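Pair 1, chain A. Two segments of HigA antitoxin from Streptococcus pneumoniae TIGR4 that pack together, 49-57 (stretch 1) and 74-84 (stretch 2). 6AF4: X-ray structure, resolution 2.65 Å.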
# COMPACT_ATOMS: atom_id res chain seq x y z
N LYS A 49 -5.09 -11.66 -18.63
CA LYS A 49 -3.77 -12.24 -18.61
C LYS A 49 -3.07 -11.99 -17.28
O LYS A 49 -2.38 -12.85 -16.75
CB LYS A 49 -2.94 -11.68 -19.77
CG LYS A 49 -1.47 -12.03 -19.74
CD LYS A 49 -1.24 -13.47 -20.11
CE LYS A 49 0.24 -13.72 -20.35
NZ LYS A 49 0.51 -15.14 -20.69
N LEU A 50 -3.28 -10.79 -16.76
CA LEU A 50 -2.74 -10.39 -15.48
C LEU A 50 -3.42 -11.13 -14.34
O LEU A 50 -2.82 -11.38 -13.29
CB LEU A 50 -2.89 -8.88 -15.30
CG LEU A 50 -2.37 -8.27 -14.00
CD1 LEU A 50 -0.97 -8.77 -13.73
CD2 LEU A 50 -2.39 -6.76 -14.10
N GLU A 51 -4.68 -11.50 -14.55
CA GLU A 51 -5.45 -12.24 -13.55
C GLU A 51 -4.77 -13.55 -13.17
O GLU A 51 -4.59 -13.84 -11.99
CB GLU A 51 -6.88 -12.52 -14.05
CG GLU A 51 -7.64 -13.49 -13.15
CD GLU A 51 -9.07 -13.74 -13.60
OE1 GLU A 51 -9.27 -14.02 -14.81
OE2 GLU A 51 -9.98 -13.67 -12.75
N GLU A 52 -4.40 -14.34 -14.18
CA GLU A 52 -3.79 -15.64 -13.93
C GLU A 52 -2.30 -15.54 -13.61
O GLU A 52 -1.73 -16.45 -13.01
CB GLU A 52 -4.02 -16.57 -15.12
CG GLU A 52 -3.17 -16.28 -16.34
CD GLU A 52 -3.83 -16.74 -17.62
OE1 GLU A 52 -4.78 -17.55 -17.54
OE2 GLU A 52 -3.41 -16.31 -18.71
N MET A 53 -1.66 -14.44 -14.02
CA MET A 53 -0.26 -14.22 -13.66
C MET A 53 -0.13 -13.93 -12.17
O MET A 53 0.74 -14.48 -11.50
CB MET A 53 0.33 -13.05 -14.47
CG MET A 53 0.63 -13.36 -15.93
SD MET A 53 1.32 -11.93 -16.80
CE MET A 53 2.99 -11.90 -16.15
N SER A 54 -1.01 -13.07 -11.66
CA SER A 54 -0.93 -12.61 -10.27
C SER A 54 -1.76 -13.42 -9.29
O SER A 54 -1.61 -13.27 -8.07
CB SER A 54 -1.35 -11.15 -10.20
OG SER A 54 -2.70 -11.00 -10.62
N GLY A 55 -2.65 -14.27 -9.80
CA GLY A 55 -3.57 -15.00 -8.94
C GLY A 55 -4.70 -14.14 -8.40
O GLY A 55 -5.61 -14.64 -7.74
N VAL A 56 -4.63 -12.84 -8.67
CA VAL A 56 -5.67 -11.90 -8.28
C VAL A 56 -6.77 -11.88 -9.33
O VAL A 56 -6.48 -11.89 -10.53
CB VAL A 56 -5.10 -10.48 -8.08
CG1 VAL A 56 -6.20 -9.48 -7.77
CG2 VAL A 56 -4.05 -10.48 -6.98
N SER A 57 -8.03 -11.84 -8.91
CA SER A 57 -9.13 -11.97 -9.85
C SER A 57 -9.35 -10.69 -10.66
O SER A 57 -8.74 -9.66 -10.39
CB SER A 57 -10.42 -12.34 -9.12
OG SER A 57 -10.77 -11.34 -8.18
N ASP A 74 -1.67 -6.35 0.00
CA ASP A 74 -1.23 -7.63 -0.46
C ASP A 74 -1.54 -7.83 -1.92
O ASP A 74 -0.75 -8.37 -2.65
CB ASP A 74 -1.82 -8.73 0.41
CG ASP A 74 -1.11 -8.83 1.73
OD1 ASP A 74 0.04 -8.39 1.83
OD2 ASP A 74 -1.71 -9.35 2.68
N THR A 75 -2.71 -7.37 -2.33
CA THR A 75 -3.13 -7.46 -3.72
C THR A 75 -2.29 -6.55 -4.61
O THR A 75 -1.91 -6.94 -5.71
CB THR A 75 -4.62 -7.08 -3.86
OG1 THR A 75 -4.79 -5.70 -3.52
CG2 THR A 75 -5.47 -7.93 -2.94
N VAL A 76 -2.00 -5.35 -4.12
CA VAL A 76 -1.18 -4.39 -4.86
C VAL A 76 0.21 -4.96 -5.12
O VAL A 76 0.71 -4.90 -6.24
CB VAL A 76 -1.03 -3.05 -4.10
CG1 VAL A 76 -0.08 -2.11 -4.84
CG2 VAL A 76 -2.38 -2.40 -3.91
N LEU A 77 0.82 -5.53 -4.08
CA LEU A 77 2.14 -6.13 -4.20
C LEU A 77 2.14 -7.32 -5.16
O LEU A 77 3.13 -7.54 -5.86
CB LEU A 77 2.64 -6.57 -2.82
CG LEU A 77 3.02 -5.46 -1.83
CD1 LEU A 77 3.16 -6.02 -0.42
CD2 LEU A 77 4.29 -4.76 -2.27
N LYS A 78 1.04 -8.06 -5.18
CA LYS A 78 0.90 -9.19 -6.10
C LYS A 78 0.83 -8.73 -7.55
O LYS A 78 1.55 -9.24 -8.41
CB LYS A 78 -0.35 -10.01 -5.76
CG LYS A 78 -0.22 -10.93 -4.56
CD LYS A 78 -1.42 -11.86 -4.45
CE LYS A 78 -1.45 -12.59 -3.12
NZ LYS A 78 -2.64 -13.49 -3.02
N VAL A 79 -0.06 -7.78 -7.82
CA VAL A 79 -0.24 -7.26 -9.17
C VAL A 79 1.05 -6.61 -9.68
O VAL A 79 1.44 -6.82 -10.83
CB VAL A 79 -1.39 -6.24 -9.23
CG1 VAL A 79 -1.45 -5.58 -10.59
CG2 VAL A 79 -2.71 -6.93 -8.90
N LEU A 80 1.70 -5.82 -8.83
CA LEU A 80 2.94 -5.16 -9.20
C LEU A 80 4.06 -6.15 -9.50
O LEU A 80 4.87 -5.94 -10.41
CB LEU A 80 3.38 -4.19 -8.10
CG LEU A 80 2.58 -2.90 -7.95
CD1 LEU A 80 3.11 -2.07 -6.79
CD2 LEU A 80 2.60 -2.09 -9.24
N ALA A 81 4.11 -7.24 -8.73
CA ALA A 81 5.16 -8.25 -8.88
C ALA A 81 5.13 -8.89 -10.26
O ALA A 81 6.18 -9.16 -10.85
CB ALA A 81 5.02 -9.31 -7.81
N SER A 82 3.93 -9.12 -10.77
CA SER A 82 3.75 -9.67 -12.11
C SER A 82 4.29 -8.71 -13.17
O SER A 82 4.73 -9.14 -14.24
CB SER A 82 2.27 -9.96 -12.38
OG SER A 82 1.70 -10.71 -11.33
N LEU A 83 4.27 -7.42 -12.85
CA LEU A 83 4.67 -6.38 -13.79
C LEU A 83 6.12 -5.96 -13.60
O LEU A 83 6.63 -5.10 -14.32
CB LEU A 83 3.75 -5.16 -13.66
CG LEU A 83 2.42 -5.16 -14.43
CD1 LEU A 83 1.58 -6.37 -14.10
CD2 LEU A 83 1.64 -3.89 -14.13
N GLY A 84 6.78 -6.56 -12.62
CA GLY A 84 8.19 -6.28 -12.38
C GLY A 84 8.44 -5.13 -11.42
O GLY A 84 9.58 -4.67 -11.30

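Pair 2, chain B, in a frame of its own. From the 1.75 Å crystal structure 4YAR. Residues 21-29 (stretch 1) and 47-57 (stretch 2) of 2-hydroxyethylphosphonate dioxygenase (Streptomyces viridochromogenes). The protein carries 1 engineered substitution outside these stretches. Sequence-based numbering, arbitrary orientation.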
# COMPACT_ATOMS: atom_id res chain seq x y z
N GLN B 21 -24.94 -18.59 26.32
CA GLN B 21 -24.20 -19.81 26.24
C GLN B 21 -22.75 -19.50 26.27
O GLN B 21 -21.98 -20.26 26.83
CB GLN B 21 -24.48 -20.58 24.94
CG GLN B 21 -25.80 -21.33 24.90
CD GLN B 21 -26.19 -21.82 23.51
OE1 GLN B 21 -25.97 -21.16 22.51
NE2 GLN B 21 -26.87 -22.97 23.47
N THR B 22 -22.35 -18.43 25.59
CA THR B 22 -20.93 -18.03 25.54
C THR B 22 -20.47 -17.70 27.00
O THR B 22 -19.43 -18.16 27.45
CB THR B 22 -20.72 -16.89 24.52
OG1 THR B 22 -21.06 -17.38 23.19
CG2 THR B 22 -19.31 -16.44 24.51
N ALA B 23 -21.29 -16.94 27.71
CA ALA B 23 -20.95 -16.52 29.09
C ALA B 23 -20.75 -17.76 29.99
O ALA B 23 -19.76 -17.84 30.76
CB ALA B 23 -22.01 -15.57 29.62
N ASP B 24 -21.66 -18.73 29.85
CA ASP B 24 -21.67 -19.92 30.69
C ASP B 24 -20.48 -20.78 30.41
O ASP B 24 -19.75 -21.22 31.31
CB ASP B 24 -22.99 -20.69 30.56
CG ASP B 24 -24.16 -20.01 31.33
OD1 ASP B 24 -23.92 -19.02 32.06
OD2 ASP B 24 -25.31 -20.48 31.22
N LEU B 25 -20.23 -20.98 29.12
CA LEU B 25 -19.06 -21.70 28.67
C LEU B 25 -17.75 -21.08 29.13
O LEU B 25 -16.82 -21.79 29.49
CB LEU B 25 -19.09 -21.73 27.13
CG LEU B 25 -19.81 -22.90 26.50
CD1 LEU B 25 -19.70 -22.76 24.97
CD2 LEU B 25 -19.20 -24.22 27.02
N ALA B 26 -17.68 -19.76 29.14
CA ALA B 26 -16.46 -19.05 29.46
C ALA B 26 -16.30 -18.80 30.99
O ALA B 26 -15.23 -18.38 31.43
CB ALA B 26 -16.47 -17.72 28.75
N GLY B 27 -17.39 -19.00 31.72
CA GLY B 27 -17.45 -18.78 33.15
C GLY B 27 -17.53 -17.31 33.48
O GLY B 27 -16.96 -16.87 34.46
N LEU B 28 -18.24 -16.56 32.67
CA LEU B 28 -18.18 -15.12 32.78
C LEU B 28 -19.54 -14.55 33.05
O LEU B 28 -20.51 -15.06 32.60
CB LEU B 28 -17.64 -14.49 31.51
CG LEU B 28 -16.16 -14.72 31.21
CD1 LEU B 28 -15.78 -13.94 29.96
CD2 LEU B 28 -15.27 -14.28 32.40
N PRO B 29 -19.61 -13.43 33.77
CA PRO B 29 -20.88 -12.74 33.92
C PRO B 29 -21.48 -12.34 32.59
O PRO B 29 -20.78 -11.78 31.75
CB PRO B 29 -20.52 -11.47 34.69
CG PRO B 29 -19.27 -11.79 35.40
CD PRO B 29 -18.51 -12.76 34.51
N ALA B 47 -10.52 -8.23 32.06
CA ALA B 47 -11.39 -9.29 31.58
C ALA B 47 -10.64 -10.58 31.25
O ALA B 47 -9.39 -10.63 31.14
CB ALA B 47 -12.16 -8.83 30.34
N ALA B 48 -11.45 -11.62 31.06
CA ALA B 48 -11.01 -12.85 30.47
C ALA B 48 -11.31 -12.80 28.95
O ALA B 48 -12.34 -13.28 28.43
CB ALA B 48 -11.67 -14.01 31.17
N ALA B 49 -10.39 -12.16 28.24
CA ALA B 49 -10.22 -12.38 26.83
C ALA B 49 -9.79 -13.83 26.69
O ALA B 49 -10.08 -14.52 25.71
CB ALA B 49 -9.15 -11.46 26.29
N THR B 50 -9.05 -14.26 27.71
CA THR B 50 -8.54 -15.61 27.80
C THR B 50 -9.63 -16.68 27.93
O THR B 50 -9.60 -17.71 27.22
CB THR B 50 -7.53 -15.69 28.96
OG1 THR B 50 -7.00 -17.00 29.02
CG2 THR B 50 -8.19 -15.29 30.29
N ALA B 51 -10.62 -16.43 28.79
CA ALA B 51 -11.72 -17.39 28.98
C ALA B 51 -12.65 -17.45 27.73
O ALA B 51 -13.16 -18.54 27.37
CB ALA B 51 -12.52 -17.03 30.22
N LEU B 52 -12.86 -16.28 27.11
CA LEU B 52 -13.70 -16.18 25.90
C LEU B 52 -13.01 -16.91 24.75
O LEU B 52 -13.64 -17.62 23.99
CB LEU B 52 -13.96 -14.73 25.53
CG LEU B 52 -15.11 -14.00 26.19
CD1 LEU B 52 -15.07 -12.49 25.88
CD2 LEU B 52 -16.46 -14.63 25.83
N ALA B 53 -11.69 -16.76 24.67
CA ALA B 53 -10.90 -17.41 23.64
C ALA B 53 -11.01 -18.90 23.76
O ALA B 53 -11.26 -19.62 22.78
CB ALA B 53 -9.45 -16.98 23.74
N GLU B 54 -10.85 -19.39 24.98
CA GLU B 54 -10.89 -20.83 25.19
C GLU B 54 -12.30 -21.33 24.81
O GLU B 54 -12.43 -22.29 24.06
CB GLU B 54 -10.52 -21.18 26.63
CG GLU B 54 -10.21 -22.66 26.84
CD GLU B 54 -11.45 -23.55 26.77
OE1 GLU B 54 -12.47 -23.24 27.43
OE2 GLU B 54 -11.40 -24.57 26.04
N ALA B 55 -13.33 -20.63 25.26
CA ALA B 55 -14.72 -21.05 25.01
C ALA B 55 -15.10 -21.11 23.50
O ALA B 55 -15.90 -21.95 23.08
CB ALA B 55 -15.69 -20.14 25.77
N LEU B 56 -14.51 -20.20 22.72
CA LEU B 56 -14.81 -20.04 21.29
C LEU B 56 -13.79 -20.75 20.41
O LEU B 56 -13.80 -20.66 19.18
CB LEU B 56 -14.83 -18.55 20.98
CG LEU B 56 -16.00 -17.79 21.60
CD1 LEU B 56 -15.91 -16.28 21.41
CD2 LEU B 56 -17.32 -18.30 21.01
N SER B 57 -12.92 -21.51 21.05
CA SER B 57 -11.81 -22.20 20.40
C SER B 57 -10.97 -21.36 19.43
O SER B 57 -10.66 -21.81 18.31
CB SER B 57 -12.29 -23.48 19.73
OG SER B 57 -13.22 -24.17 20.56

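Pair 1 sets two serines against each other where pair 2 has two alanines. Ser A54 and Ser A82 meet with CB of Ser A54 3.3 Å from OG of Ser A82, yet no hydrogen bond joins them; each hydroxyl turns back to its own helix. Ser A54 OG donates to Leu A50 O at 2.7 Å, and Ser A82 OG donates to Lys A78 O at 3.3 Å. In pair 2 the matching Ala B26 and Ala B55 have no such polar group to satisfy and simply touch, CB to CB, at 3.9 Å. Small side chains serve both sites, but in pair 1 the hydroxyls also bond within their own helices.

The frame around this difference is nearly identical. Fourteen central residues superpose with an RMSD of 0.5 Å, and the helix axes cross at 108° in pair 1 and 106° in pair 2, approaching to 9.1 and 8.7 Å. In each, the first helix ends at a glycine with positive phi, Gly A55 or Gly B27, a conformation that favours glycine, and the chain then leads into a residue that points back toward the second helix. That turn is fastened differently: Val A56 N donates to Ser A54 OG at 3.3 Å, whereas Leu B28 N reaches the backbone, donating to Ala B23 O at 2.8 Å within a Schellman motif.

Beyond the turn, bulk is redistributed across the contact. Val A56 matches Leu B28, and Val A79 matches Leu B52. In pair 1, Val A56 CG2 lies 4.3 Å from Val A79 CG2, while the aliphatic part of Lys A78 adds cover, its CD lying 3.9 Å from Val A56 CG2. At the lysine's position pair 2 has Ala B51, whose CB sits 3.3 Å from Ala B26 O. The longer Leu B28 spans several neighbours, with CD1 3.8 Å from Leu B52 CG and CD2 3.8 Å from Ala B48 CB.

Earlier in the first helix the balance reverses. Leu A50 extends its CD2 to 3.8 Å from Val A79 CG1 and its CD1 to 3.5 Å from Leu A83 CD1. Its counterpart, Thr B22, is shorter, but Leu B52 is larger than Val A79 and brings its CD2 to 3.6 Å from Thr B22 CG2. The buried areas, 389 and 375 Å², remain similar. The principle is that a shared backbone crossing brings the same positions together, while either stretch may supply the bulk between them.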